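Long-range contacts in conserved protein (Mycobacterium tuberculosis, PDB 1RFE), which is of unknown function but binds coenzyme F420, and is probably an oxidoreductase of the pyridoxamine 5'-phosphate oxidase-like family: residues W42-I46 with S107-Y112; F18-S22 with L73-G77. One frame throughout, in Å; residues are numbered along the deposited sequence.

Contact 1 (W42-I46 with S107-Y112)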
# COMPACT_ATOMS: atom_id res chain seq x y z
N TRP A 42 -4.65 0.95 -5.37
CA TRP A 42 -3.99 -0.29 -5.75
C TRP A 42 -2.51 -0.04 -5.84
O TRP A 42 -2.07 1.10 -5.90
CB TRP A 42 -4.46 -0.80 -7.09
CG TRP A 42 -5.85 -1.35 -7.06
CD1 TRP A 42 -6.66 -1.52 -5.98
CD2 TRP A 42 -6.58 -1.83 -8.19
NE1 TRP A 42 -7.86 -2.07 -6.37
CE2 TRP A 42 -7.83 -2.28 -7.72
CE3 TRP A 42 -6.29 -1.95 -9.55
CZ2 TRP A 42 -8.81 -2.82 -8.58
CZ3 TRP A 42 -7.27 -2.50 -10.41
CH2 TRP A 42 -8.50 -2.91 -9.92
N TYR A 43 -1.73 -1.11 -5.82
CA TYR A 43 -0.30 -0.93 -5.75
C TYR A 43 0.50 -2.02 -6.36
O TYR A 43 -0.01 -3.16 -6.62
CB TYR A 43 0.14 -0.65 -4.30
CG TYR A 43 -0.18 -1.72 -3.32
CD1 TYR A 43 0.76 -2.73 -3.03
CD2 TYR A 43 -1.41 -1.76 -2.69
CE1 TYR A 43 0.44 -3.74 -2.09
CE2 TYR A 43 -1.71 -2.77 -1.74
CZ TYR A 43 -0.78 -3.74 -1.45
OH TYR A 43 -1.11 -4.73 -0.53
N ALA A 44 1.76 -1.67 -6.59
CA ALA A 44 2.79 -2.60 -6.98
C ALA A 44 3.64 -3.01 -5.79
O ALA A 44 3.72 -2.29 -4.77
CB ALA A 44 3.67 -2.03 -8.09
N VAL A 45 4.26 -4.19 -5.92
CA VAL A 45 5.23 -4.69 -4.95
C VAL A 45 6.51 -5.11 -5.66
O VAL A 45 6.49 -6.01 -6.53
CB VAL A 45 4.70 -5.90 -4.11
CG1 VAL A 45 5.65 -6.20 -3.00
CG2 VAL A 45 3.27 -5.61 -3.50
N ILE A 46 7.62 -4.48 -5.33
CA ILE A 46 8.90 -4.73 -6.00
C ILE A 46 10.03 -4.84 -4.97
O ILE A 46 10.27 -3.92 -4.21
CB ILE A 46 9.20 -3.59 -6.95
CG1 ILE A 46 8.08 -3.45 -7.99
CG2 ILE A 46 10.59 -3.80 -7.60
CD1 ILE A 46 8.10 -2.17 -8.67
N SER A 107 4.01 -5.14 -12.27
CA SER A 107 3.59 -5.66 -10.99
C SER A 107 2.10 -5.41 -10.80
O SER A 107 1.39 -6.29 -10.33
CB SER A 107 4.46 -5.16 -9.81
OG SER A 107 3.80 -5.36 -8.59
N VAL A 108 1.62 -4.24 -11.20
CA VAL A 108 0.24 -3.90 -11.11
C VAL A 108 -0.59 -4.79 -12.05
O VAL A 108 -1.67 -5.25 -11.68
CB VAL A 108 -0.04 -2.40 -11.45
CG1 VAL A 108 -1.54 -2.19 -11.74
CG2 VAL A 108 0.43 -1.46 -10.30
N TRP A 109 -0.07 -5.00 -13.25
CA TRP A 109 -0.67 -5.89 -14.21
C TRP A 109 -0.80 -7.31 -13.69
O TRP A 109 -1.87 -7.89 -13.78
CB TRP A 109 0.11 -5.89 -15.50
CG TRP A 109 -0.49 -6.75 -16.56
CD1 TRP A 109 -0.31 -8.09 -16.77
CD2 TRP A 109 -1.35 -6.29 -17.57
NE1 TRP A 109 -1.01 -8.48 -17.88
CE2 TRP A 109 -1.67 -7.39 -18.37
CE3 TRP A 109 -1.87 -5.02 -17.91
CZ2 TRP A 109 -2.50 -7.27 -19.49
CZ3 TRP A 109 -2.69 -4.91 -18.99
CH2 TRP A 109 -3.00 -6.03 -19.78
N GLU A 110 0.23 -7.83 -13.10
CA GLU A 110 0.22 -9.16 -12.58
C GLU A 110 -0.63 -9.31 -11.32
O GLU A 110 -1.27 -10.34 -11.11
CB GLU A 110 1.64 -9.62 -12.34
CG GLU A 110 2.35 -9.91 -13.68
CD GLU A 110 3.64 -10.69 -13.53
OE1 GLU A 110 4.35 -10.45 -12.54
OE2 GLU A 110 3.95 -11.49 -14.45
N ARG A 111 -0.72 -8.23 -10.54
CA ARG A 111 -1.39 -8.25 -9.30
C ARG A 111 -2.92 -8.14 -9.51
O ARG A 111 -3.70 -8.69 -8.74
CB ARG A 111 -0.85 -7.20 -8.32
CG ARG A 111 0.47 -7.59 -7.63
CD ARG A 111 1.16 -6.43 -6.87
NE ARG A 111 0.17 -5.77 -6.03
CZ ARG A 111 -0.36 -6.27 -4.91
NH1 ARG A 111 0.06 -7.39 -4.34
NH2 ARG A 111 -1.34 -5.61 -4.33
N TYR A 112 -3.34 -7.45 -10.54
CA TYR A 112 -4.73 -7.11 -10.68
C TYR A 112 -5.36 -7.50 -12.01
O TYR A 112 -6.58 -7.33 -12.18
CB TYR A 112 -4.97 -5.62 -10.44
CG TYR A 112 -4.53 -5.10 -9.08
CD1 TYR A 112 -5.39 -5.10 -7.96
CD2 TYR A 112 -3.28 -4.55 -8.91
CE1 TYR A 112 -4.96 -4.59 -6.74
CE2 TYR A 112 -2.84 -4.07 -7.69
CZ TYR A 112 -3.66 -4.08 -6.63
OH TYR A 112 -3.20 -3.57 -5.45
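Trp42 and Tyr112 lie face on face where the last turn of helix 98-112 meets strand 36-46 of the antiparallel sheet in this split-barrel fold of the FMN-binding clan. Theirs is an offset stack: the five-membered ring of Trp42 and the phenol ring are 4.0 Å apart between centroids, with planes only 6° from parallel. CB of Trp42 also sits over the phenol face as a CH-pi donor. Two broad aromatic rings suit this edge of the contact because they can lie face against face, while the phenol oxygen still reaches the backbone. There Tyr112 OH accepts from Tyr43 N at 2.9 Å, and it receives a second N-H from Arg111 NH2; the hydroxyl is also hydrogen-bonded to Arg23 O.

Arg111 holds Tyr43 in two ways. Its NE donates to Tyr43 O at 2.7 Å, tilted out of the carbonyl plane, while its guanidinium lies nearly flat on the Tyr43 ring, the planes 20° apart, in an off-centre cation-pi contact. A bend at chi3 turns the end of the arginine over that ring. Tyr43 itself is steadied by its hydroxyl, which bonds to Val19 O. Val108 CG2 packs on the methyl of Ala44, a residue small enough to let the helix come within 5.0 Å between the CA atoms of Ala44 and Val108. One turn before Arg111, Ser107 OG accepts from Val45 N at 3.0 Å, with an N-H...O angle of 162°.

Contact 2 (F18-S22 with L73-G77)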
# COMPACT_ATOMS: atom_id res chain seq x y z
N PHE A 18 1.12 -10.45 3.77
CA PHE A 18 -0.08 -9.62 3.84
C PHE A 18 -0.02 -8.49 2.76
O PHE A 18 -1.01 -8.22 2.09
CB PHE A 18 -0.28 -9.05 5.27
CG PHE A 18 -1.55 -8.29 5.45
CD1 PHE A 18 -2.77 -8.95 5.44
CD2 PHE A 18 -1.53 -6.89 5.66
CE1 PHE A 18 -3.98 -8.26 5.63
CE2 PHE A 18 -2.70 -6.20 5.82
CZ PHE A 18 -3.95 -6.87 5.81
N VAL A 19 1.13 -7.88 2.60
CA VAL A 19 1.33 -6.84 1.56
C VAL A 19 1.14 -7.45 0.14
O VAL A 19 0.54 -6.83 -0.71
CB VAL A 19 2.71 -6.19 1.67
CG1 VAL A 19 3.09 -5.46 0.40
CG2 VAL A 19 2.79 -5.19 2.87
N ASN A 20 1.67 -8.66 -0.09
CA ASN A 20 1.48 -9.36 -1.36
C ASN A 20 0.07 -9.82 -1.58
O ASN A 20 -0.42 -9.78 -2.71
CB ASN A 20 2.44 -10.56 -1.48
CG ASN A 20 3.83 -10.14 -1.88
OD1 ASN A 20 4.84 -10.51 -1.23
ND2 ASN A 20 3.91 -9.37 -2.95
N SER A 21 -0.62 -10.21 -0.51
CA SER A 21 -1.99 -10.68 -0.62
C SER A 21 -3.08 -9.63 -0.73
O SER A 21 -4.07 -9.87 -1.41
CB SER A 21 -2.33 -11.56 0.58
OG SER A 21 -1.42 -12.60 0.51
N SER A 22 -2.89 -8.49 -0.09
CA SER A 22 -3.87 -7.41 -0.14
C SER A 22 -3.94 -6.74 -1.51
O SER A 22 -3.00 -6.86 -2.35
CB SER A 22 -3.56 -6.39 0.96
OG SER A 22 -3.52 -7.02 2.24
N LEU A 73 -1.72 2.49 4.88
CA LEU A 73 -2.40 1.55 5.77
C LEU A 73 -3.12 0.44 4.98
O LEU A 73 -3.89 0.72 4.07
CB LEU A 73 -3.40 2.29 6.68
CG LEU A 73 -4.12 1.45 7.79
CD1 LEU A 73 -4.53 2.27 9.01
CD2 LEU A 73 -5.40 0.79 7.29
N LEU A 74 -2.87 -0.80 5.37
CA LEU A 74 -3.55 -1.97 4.88
C LEU A 74 -4.28 -2.63 6.03
O LEU A 74 -3.72 -2.81 7.10
CB LEU A 74 -2.54 -2.98 4.32
CG LEU A 74 -1.80 -2.62 3.03
CD1 LEU A 74 -0.61 -3.50 2.79
CD2 LEU A 74 -2.80 -2.68 1.85
N GLU A 75 -5.50 -3.09 5.79
CA GLU A 75 -6.30 -3.68 6.82
C GLU A 75 -7.31 -4.63 6.23
O GLU A 75 -7.86 -4.38 5.14
CB GLU A 75 -6.98 -2.54 7.64
CG GLU A 75 -8.48 -2.57 7.89
CD GLU A 75 -9.36 -2.38 6.68
OE1 GLU A 75 -9.11 -1.46 5.87
OE2 GLU A 75 -10.33 -3.16 6.56
N ASP A 76 -7.57 -5.73 6.94
CA ASP A 76 -8.75 -6.49 6.63
C ASP A 76 -9.34 -7.19 7.85
O ASP A 76 -8.94 -6.90 8.97
CB ASP A 76 -8.47 -7.44 5.46
CG ASP A 76 -7.68 -8.65 5.85
OD1 ASP A 76 -7.16 -8.76 6.98
OD2 ASP A 76 -7.48 -9.58 5.04
N GLY A 77 -10.32 -8.04 7.64
CA GLY A 77 -10.99 -8.71 8.75
C GLY A 77 -12.32 -8.04 9.06
O GLY A 77 -12.40 -6.82 9.15
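Leu74 points from strand 69-76 at the last turn of helix 12-21, and its CB and two methyls meet three different residues of the helix end. Its CB lies 3.6 Å from CE2 of Phe18, approaching the ring obliquely. CG stands anti to the carbonyl carbon (chi1 -69°), which directs the branch at the helix; from it CD1 packs 3.8 Å from CG2 of Val19, and CD2 reaches CB of Ser22 at 3.9 Å. A branched leucine suits this place, since its two methyls can touch Val19 and Ser22 while CB meets Phe18.

Phe18 runs the other way, sliding past Leu74 toward the strand, so that its far rim meets the backbone and Asp76. The carboxylate atom OD1 of Asp76 lies 3.5 Å from CE1 of Phe18, near the ring plane, where the weakly positive ring edge would probably suit a carboxylate oxygen. That oxygen has its main partner in Arg84, with which it forms a salt bridge.

Ser22, the first residue to leave helical geometry, closes the turn. Its OG donates to Phe18 O at 2.8 Å, and its N bonds to the same oxygen from the opposite face of the carbonyl plane; the OG also sits over the centre of the Phe18 ring. Together these contacts lay the C-terminal end of a short helix against an antiparallel sheet, a helix-on-sheet packing consistent with the split-barrel fold of the family.

In the fold
From the N terminus the chain first forms helix 12-21, whose last turn belongs to contact 2, then strand 25-30 and strand 36-46, which ends in contact 1. Contact 2 closes its loop on strand 69-76, after strand 49-55 and helix 59-66; contact 1 closes at 107-112, in the last turn of helix 98-112. The segments alternate along the chain, so the two loops cross and neither nests in the other. In space their centres are about 13 Å apart and they meet directly at the end of helix 12-21, where Ser22 O probably accepts from Arg111 NH2. Helix 12-21 is thereby joined both to strands 36-46 and 69-76 of one sheet and to helix 98-112.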